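Local coordinates for protein CaaX farnesyltransferase beta subunit Ram1 (Aspergillus fumigatus, PDB 4L9P) that probably catalyses, as the beta subunit of a zinc-dependent heterodimer, transfer of a farnesyl group to the cysteine of a C-terminal CaaX sequence, and binds the peptide substrate, at residues A158-C163 with H433-L438; S202-V207 with I497-H502. All coordinates share one frame; numbering follows the deposited sequence.

Interaction 1: A158-C163 with H433-L438. With ZN (zinc ion), chain J.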
ATOM      1  N   ALA B 158       1.620 -17.684   4.025  1.00  5.45           N
ATOM      2  CA  ALA B 158       2.092 -19.057   3.706  1.00  6.26           C
ATOM      3  C   ALA B 158       1.031 -19.790   2.874  1.00  6.63           C
ATOM      4  O   ALA B 158       1.385 -20.433   1.870  1.00  7.08           O
ATOM      5  CB  ALA B 158       2.407 -19.804   4.996  1.00  8.33           C
ATOM      6  N   LEU B 159      -0.256 -19.735   3.259  1.00  6.92           N
ATOM      7  CA  LEU B 159      -1.258 -20.454   2.442  1.00  6.69           C
ATOM      8  C   LEU B 159      -1.326 -19.871   1.028  1.00  6.52           C
ATOM      9  O   LEU B 159      -1.468 -20.636   0.063  1.00  7.55           O
ATOM     10  CB  LEU B 159      -2.637 -20.364   3.096  1.00  7.77           C
ATOM     11  CG  LEU B 159      -2.762 -21.128   4.408  1.00  8.92           C
ATOM     12  CD1 LEU B 159      -4.121 -20.790   5.046  1.00  9.91           C
ATOM     13  CD2 LEU B 159      -2.603 -22.675   4.143  1.00 11.18           C
ATOM     14  N   ALA B 160      -1.294 -18.559   0.907  1.00  5.91           N
ATOM     15  CA  ALA B 160      -1.335 -17.934  -0.407  1.00  5.33           C
ATOM     16  C   ALA B 160      -0.135 -18.378  -1.259  1.00  5.63           C
ATOM     17  O   ALA B 160      -0.325 -18.761  -2.429  1.00  5.79           O
ATOM     18  CB  ALA B 160      -1.310 -16.389  -0.265  1.00  5.46           C
ATOM     19  N   GLY B 161       1.088 -18.382  -0.709  1.00  5.42           N
ATOM     20  CA  GLY B 161       2.243 -18.864  -1.483  1.00  6.38           C
ATOM     21  C   GLY B 161       2.111 -20.325  -1.894  1.00  5.88           C
ATOM     22  O   GLY B 161       2.421 -20.671  -3.024  1.00  6.52           O
ATOM     23  N   LEU B 162       1.651 -21.154  -0.965  1.00  6.03           N
ATOM     24  CA  LEU B 162       1.424 -22.572  -1.301  1.00  7.22           C
ATOM     25  C   LEU B 162       0.371 -22.725  -2.398  1.00  7.67           C
ATOM     26  O   LEU B 162       0.527 -23.557  -3.317  1.00  8.69           O
ATOM     27  CB  LEU B 162       0.996 -23.335  -0.052  1.00  8.56           C
ATOM     28  CG  LEU B 162       2.080 -23.412   1.024  1.00  9.47           C
ATOM     29  CD1 LEU B 162       1.469 -23.993   2.360  1.00 11.98           C
ATOM     30  CD2 LEU B 162       3.285 -24.228   0.563  1.00  9.89           C
ATOM     31  N   CYS B 163      -0.750 -21.999  -2.319  0.82  7.08           N
ATOM     32  CA  CYS B 163      -1.757 -22.012  -3.398  0.82  7.12           C
ATOM     33  C   CYS B 163      -1.174 -21.553  -4.721  0.82  6.97           C
ATOM     34  O   CYS B 163      -1.374 -22.248  -5.745  0.82  8.21           O
ATOM     35  CB  CYS B 163      -2.991 -21.149  -3.076  0.82  8.21           C
ATOM     36  SG  CYS B 163      -4.051 -21.794  -1.813  0.82 10.79           S
ATOM     37  N   HIS B 433       7.352 -11.335   1.862  1.00  4.68           N
ATOM     38  CA  HIS B 433       7.982 -11.109   0.566  1.00  3.95           C
ATOM     39  C   HIS B 433       7.805 -12.322  -0.363  1.00  5.08           C
ATOM     40  O   HIS B 433       7.711 -12.147  -1.583  1.00  6.54           O
ATOM     41  CB  HIS B 433       9.435 -10.682   0.735  1.00  3.95           C
ATOM     42  CG  HIS B 433       9.510  -9.229   1.135  1.00  3.90           C
ATOM     43  ND1 HIS B 433       9.703  -8.822   2.443  1.00  5.23           N
ATOM     44  CD2 HIS B 433       9.334  -8.118   0.384  1.00  4.27           C
ATOM     45  CE1 HIS B 433       9.617  -7.483   2.478  1.00  4.68           C
ATOM     46  NE2 HIS B 433       9.384  -7.038   1.245  1.00  4.60           N
ATOM     47  N   THR B 434       7.784 -13.514   0.189  1.00  5.37           N
ATOM     48  CA  THR B 434       7.590 -14.713  -0.623  1.00  5.29           C
ATOM     49  C   THR B 434       6.163 -14.699  -1.190  1.00  5.71           C
ATOM     50  O   THR B 434       5.967 -14.865  -2.426  1.00  6.46           O
ATOM     51  CB  THR B 434       7.803 -15.989   0.239  1.00  6.51           C
ATOM     52  OG1 THR B 434       9.138 -15.975   0.728  1.00  6.12           O
ATOM     53  CG2 THR B 434       7.577 -17.241  -0.606  1.00  7.52           C
ATOM     54  N   CYS B 435       5.154 -14.482  -0.340  1.00  4.54           N
ATOM     55  CA  CYS B 435       3.804 -14.397  -0.867  1.00  4.76           C
ATOM     56  C   CYS B 435       3.642 -13.344  -1.986  1.00  3.91           C
ATOM     57  O   CYS B 435       3.052 -13.623  -3.068  1.00  4.40           O
ATOM     58  CB  CYS B 435       2.859 -14.043   0.314  1.00  5.70           C
ATOM     59  SG  CYS B 435       1.155 -13.675  -0.143  1.00  7.05           S
ATOM     60  N   TYR B 436       4.100 -12.113  -1.713  1.00  3.62           N
ATOM     61  CA  TYR B 436       3.780 -11.045  -2.657  1.00  3.56           C
ATOM     62  C   TYR B 436       4.656 -11.043  -3.919  1.00  3.89           C
ATOM     63  O   TYR B 436       4.152 -10.651  -4.975  1.00  4.34           O
ATOM     64  CB  TYR B 436       3.747  -9.672  -1.955  1.00  3.65           C
ATOM     65  CG  TYR B 436       2.533  -9.614  -1.027  1.00  4.33           C
ATOM     66  CD1 TYR B 436       1.219  -9.825  -1.503  1.00  4.30           C
ATOM     67  CD2 TYR B 436       2.698  -9.371   0.339  1.00  4.35           C
ATOM     68  CE1 TYR B 436       0.099  -9.736  -0.684  1.00  4.58           C
ATOM     69  CE2 TYR B 436       1.597  -9.302   1.163  1.00  4.02           C
ATOM     70  CZ  TYR B 436       0.306  -9.473   0.690  1.00  3.59           C
ATOM     71  OH  TYR B 436      -0.798  -9.414   1.528  1.00  4.21           O
ATOM     72  N   ALA B 437       5.898 -11.545  -3.846  1.00  3.97           N
ATOM     73  CA  ALA B 437       6.653 -11.724  -5.100  1.00  4.35           C
ATOM     74  C   ALA B 437       5.997 -12.814  -5.955  1.00  4.38           C
ATOM     75  O   ALA B 437       5.873 -12.623  -7.169  1.00  5.09           O
ATOM     76  CB  ALA B 437       8.088 -12.097  -4.821  1.00  5.42           C
ATOM     77  N   LEU B 438       5.527 -13.903  -5.334  1.00  4.84           N
ATOM     78  CA  LEU B 438       4.826 -14.938  -6.107  1.00  4.75           C
ATOM     79  C   LEU B 438       3.528 -14.401  -6.682  1.00  4.95           C
ATOM     80  O   LEU B 438       3.150 -14.704  -7.803  1.00  5.49           O
ATOM     81  CB  LEU B 438       4.580 -16.179  -5.255  1.00  4.66           C
ATOM     82  CG  LEU B 438       5.864 -16.957  -4.884  1.00  6.55           C
ATOM     83  CD1 LEU B 438       5.468 -18.010  -3.839  1.00  7.22           C
ATOM     84  CD2 LEU B 438       6.471 -17.645  -6.106  1.00  8.38           C
TER
HETATM   85 ZN    ZN J 601       8.754  -5.148   0.839  1.00  5.22          ZN
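Ala-160 and Gly-161 meet Cys-435 and Leu-438 where two inner helices of the alpha-alpha toroid, 151-164 and 431-444, run side by side in the same direction, beside the zinc site. The backbones come very close here: Gly-161 CA lies 4.8 Å from Cys-435 CA. Glycine suits this point because it puts no side chain between the helices, and the small Ala-160 and Cys-435 fit beside it. Ala-160 CB touches Cys-435 SG at 3.7 Å, an apolar contact. With SG anti to the backbone N (chi1 172°), the sulfur extends beside the helix and over the ring of Tyr-436, 4.0 Å above the ring centre. It is thus held between the alanine methyl and the aromatic face. Trp-157 touches both Cys-435 and Tyr-436, and His-370 and Trp-371 pack on the tyrosine in turn. A turn further on, Leu-438 leans across the groove. Its branch CD1 rests 4.1 Å from Gly-161 CA, a close approach that the bare CA permits. No hydrogen bond joins the two segments; the junction relies on close fit.

The other flank of helix 431-444 serves the metal site. His-433 turns away from helix 151-164 and binds the zinc ion through NE2 at 2.0 Å, with the metal lying almost equally far from CD2 and CE1. Asp-365, Cys-367 and the bound peptide also bind the zinc, while Asp-430 OD1 takes a hydrogen bond from His-433 N. A helix that packs through a close glycine, alanine and cysteine contact, with a leucine beside it, and carries a zinc-binding histidine on its other side is in keeping with the inner wall of a protein prenyltransferase beta-subunit barrel.

Interaction 2: S202-V207 with I497-H502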
ATOM      1  N   SER B 202      -5.999  -8.403  10.628  0.66  6.11           N
ATOM      2  CA  SER B 202      -6.041  -9.800  11.044  0.66  6.83           C
ATOM      3  C   SER B 202      -7.353 -10.447  10.626  0.66  6.91           C
ATOM      4  O   SER B 202      -7.387 -11.649  10.356  0.66  6.97           O
ATOM      5  CB  SER B 202      -5.838  -9.953  12.576  0.66  8.01           C
ATOM      6  OG  SER B 202      -6.415  -8.895  13.294  0.66  8.24           O
ATOM      7  N   SER B 203      -8.452  -9.688  10.575  1.00  6.47           N
ATOM      8  CA  SER B 203      -9.704 -10.261  10.101  1.00  6.59           C
ATOM      9  C   SER B 203      -9.644 -10.553   8.605  1.00  6.07           C
ATOM     10  O   SER B 203     -10.124 -11.619   8.173  1.00  7.20           O
ATOM     11  CB  SER B 203     -10.817  -9.242  10.417  1.00  5.63           C
ATOM     12  OG  SER B 203     -11.071  -9.179  11.819  1.00  7.03           O
ATOM     13  N   TYR B 204      -9.036  -9.654   7.833  1.00  4.92           N
ATOM     14  CA  TYR B 204      -8.830  -9.901   6.406  1.00  4.77           C
ATOM     15  C   TYR B 204      -7.968 -11.152   6.204  1.00  5.41           C
ATOM     16  O   TYR B 204      -8.301 -12.054   5.428  1.00  5.68           O
ATOM     17  CB  TYR B 204      -8.171  -8.636   5.866  1.00  5.02           C
ATOM     18  CG  TYR B 204      -7.575  -8.724   4.474  1.00  4.40           C
ATOM     19  CD1 TYR B 204      -8.302  -8.345   3.343  1.00  3.96           C
ATOM     20  CD2 TYR B 204      -6.242  -9.102   4.276  1.00  4.80           C
ATOM     21  CE1 TYR B 204      -7.736  -8.330   2.068  1.00  4.54           C
ATOM     22  CE2 TYR B 204      -5.647  -9.058   3.031  1.00  5.15           C
ATOM     23  CZ  TYR B 204      -6.406  -8.676   1.927  1.00  4.36           C
ATOM     24  OH  TYR B 204      -5.771  -8.660   0.707  1.00  5.70           O
ATOM     25  N   ALA B 205      -6.842 -11.226   6.888  1.00  6.27           N
ATOM     26  CA  ALA B 205      -5.960 -12.401   6.742  1.00  6.01           C
ATOM     27  C   ALA B 205      -6.665 -13.682   7.118  1.00  5.95           C
ATOM     28  O   ALA B 205      -6.512 -14.718   6.438  1.00  6.17           O
ATOM     29  CB  ALA B 205      -4.709 -12.230   7.632  1.00  6.68           C
ATOM     30  N   ALA B 206      -7.448 -13.645   8.198  1.00  6.54           N
ATOM     31  CA  ALA B 206      -8.142 -14.834   8.584  1.00  7.75           C
ATOM     32  C   ALA B 206      -9.224 -15.240   7.579  1.00  7.40           C
ATOM     33  O   ALA B 206      -9.378 -16.427   7.282  1.00  8.84           O
ATOM     34  CB  ALA B 206      -8.752 -14.650  10.007  1.00  8.79           C
ATOM     35  N   VAL B 207     -10.031 -14.275   7.129  1.00  6.46           N
ATOM     36  CA  VAL B 207     -11.055 -14.610   6.135  1.00  6.92           C
ATOM     37  C   VAL B 207     -10.474 -15.154   4.857  1.00  6.77           C
ATOM     38  O   VAL B 207     -11.017 -16.110   4.279  1.00  7.33           O
ATOM     39  CB  VAL B 207     -11.959 -13.373   5.867  1.00  7.86           C
ATOM     40  CG1 VAL B 207     -12.910 -13.598   4.667  1.00  9.23           C
ATOM     41  CG2 VAL B 207     -12.786 -13.072   7.118  1.00  8.90           C
ATOM     42  N   ILE B 497      -8.541  -8.327  -6.811  1.00  6.24           N
ATOM     43  CA  ILE B 497      -9.043  -7.579  -5.647  1.00  5.57           C
ATOM     44  C   ILE B 497      -8.879  -8.399  -4.354  1.00  4.76           C
ATOM     45  O   ILE B 497      -8.455  -7.852  -3.344  1.00  5.90           O
ATOM     46  CB  ILE B 497     -10.557  -7.304  -5.794  1.00  6.36           C
ATOM     47  CG1 ILE B 497     -10.794  -6.429  -7.006  1.00  7.12           C
ATOM     48  CG2 ILE B 497     -11.119  -6.649  -4.544  1.00  7.17           C
ATOM     49  CD1 ILE B 497     -12.298  -6.196  -7.300  1.00  9.31           C
ATOM     50  N   PHE B 498      -9.198  -9.708  -4.381  1.00  4.38           N
ATOM     51  CA  PHE B 498      -9.264 -10.497  -3.125  1.00  4.53           C
ATOM     52  C   PHE B 498      -7.946 -11.163  -2.809  1.00  5.03           C
ATOM     53  O   PHE B 498      -7.739 -11.627  -1.673  1.00  6.47           O
ATOM     54  CB  PHE B 498     -10.371 -11.552  -3.187  1.00  5.60           C
ATOM     55  CG  PHE B 498     -11.756 -10.914  -3.319  1.00  5.74           C
ATOM     56  CD1 PHE B 498     -12.212 -10.046  -2.322  1.00  6.22           C
ATOM     57  CD2 PHE B 498     -12.555 -11.110  -4.485  1.00  6.56           C
ATOM     58  CE1 PHE B 498     -13.447  -9.436  -2.414  1.00  6.00           C
ATOM     59  CE2 PHE B 498     -13.824 -10.493  -4.590  1.00  6.87           C
ATOM     60  CZ  PHE B 498     -14.291  -9.652  -3.536  1.00  7.65           C
ATOM     61  N   VAL B 499      -7.036 -11.278  -3.792  1.00  5.27           N
ATOM     62  CA  VAL B 499      -5.685 -11.817  -3.494  1.00  4.22           C
ATOM     63  C   VAL B 499      -5.707 -13.241  -2.924  1.00  5.21           C
ATOM     64  O   VAL B 499      -4.967 -13.606  -2.013  1.00  6.13           O
ATOM     65  CB  VAL B 499      -4.788 -10.833  -2.654  1.00  4.71           C
ATOM     66  CG1 VAL B 499      -3.313 -11.097  -3.031  1.00  6.43           C
ATOM     67  CG2 VAL B 499      -5.115  -9.377  -2.955  1.00  5.17           C
ATOM     68  N   ILE B 500      -6.578 -14.053  -3.536  1.00  5.96           N
ATOM     69  CA  ILE B 500      -6.717 -15.488  -3.338  1.00  6.05           C
ATOM     70  C   ILE B 500      -7.213 -16.047  -4.662  1.00  6.59           C
ATOM     71  O   ILE B 500      -7.632 -15.301  -5.545  1.00  6.72           O
ATOM     72  CB  ILE B 500      -7.777 -15.810  -2.202  1.00  7.16           C
ATOM     73  CG1 ILE B 500      -9.097 -15.042  -2.409  1.00  6.94           C
ATOM     74  CG2 ILE B 500      -7.173 -15.550  -0.798  1.00  8.16           C
ATOM     75  CD1 ILE B 500     -10.203 -15.505  -1.409  1.00  7.21           C
ATOM     76  N   PRO B 501      -7.193 -17.373  -4.829  1.00  7.50           N
ATOM     77  CA  PRO B 501      -7.701 -17.906  -6.101  1.00  7.74           C
ATOM     78  C   PRO B 501      -9.168 -17.510  -6.332  1.00  7.76           C
ATOM     79  O   PRO B 501      -9.980 -17.425  -5.380  1.00  8.74           O
ATOM     80  CB  PRO B 501      -7.587 -19.418  -5.904  1.00  8.64           C
ATOM     81  CG  PRO B 501      -6.450 -19.573  -4.894  1.00  8.22           C
ATOM     82  CD  PRO B 501      -6.600 -18.395  -3.951  1.00  7.69           C
ATOM     83  N   HIS B 502      -9.533 -17.270  -7.593  1.00  8.67           N
ATOM     84  CA  HIS B 502     -10.921 -16.923  -7.891  1.00  9.59           C
ATOM     85  C   HIS B 502     -11.946 -17.887  -7.332  1.00 10.56           C
ATOM     86  O   HIS B 502     -12.976 -17.446  -6.796  1.00 10.16           O
ATOM     87  CB  HIS B 502     -11.149 -16.833  -9.411  1.00  9.55           C
ATOM     88  CG  HIS B 502     -10.339 -15.783 -10.082  1.00  9.44           C
ATOM     89  ND1 HIS B 502      -8.951 -15.808 -10.118  1.00 10.21           N
ATOM     90  CD2 HIS B 502     -10.728 -14.670 -10.764  1.00  9.07           C
ATOM     91  CE1 HIS B 502      -8.529 -14.738 -10.772  1.00  8.51           C
ATOM     92  NE2 HIS B 502      -9.585 -14.046 -11.192  1.00  8.56           N
TER
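Tyr-204, on the inner toroid helix 200-213, reaches Val-499 in the irregular segment 497-502 that leads into helix 502-513, close to the isoprenoid pocket. The helix backbone stands well back, with Tyr-204 CA 9.6 Å from Phe-498 CA, and a tyrosine is long enough to span that gap. A chi1 of 167° swings the ring out from the helix, trans to the backbone N, and carries the hydroxyl to the loop. There Tyr-204 OH meets Val-499 CG2 at 3.8 Å and CB at 4.1 Å, the two side chains crossing at about a right angle. This is van der Waals contact with a compact branched residue. The tyrosine hydroxyl is hydrogen-bonded to Tyr-255 OH, which also bonds Ile-497 O and so bridges helix and loop.

On the loop, Val-499 has a left-handed helical backbone (phi 60°, psi 42°), a sharp change of course between Phe-498 and Ile-500, and its carbonyl O is hydrogen-bonded to Tyr-156 OH. Ile-500 then packs on Leu-208, Ala-211 and Met-212, further along the same helix as Tyr-204. Pro-501 follows at the N-cap position of helix 502-513. With the Tyr-204 side chain about 5 Å from the bound farnesyl diphosphate analogue, the contact is consistent with a place just behind the aromatic-lined prenyl pocket, to which its partner Tyr-255 belongs.

In the fold
Both contacts are buried, and both involve inner helices of the toroid, but they join different kinds of element. Interaction 1 is helix against helix, with backbones in close approach and mostly small residues at the interface; interaction 2 is helix against loop, bridged by one long aromatic side chain and backed by tyrosine hydroxyls from neighbouring helices. Their centres are 12 Å apart, and they meet where Cys-163 CB lies 4.2 Å from Pro-501 CG. Helix 151-164 serves both, since its Tyr-156 holds the loop of interaction 2. Interaction 1 borders the zinc and peptide side of the active site, whereas interaction 2 borders the isoprenoid side.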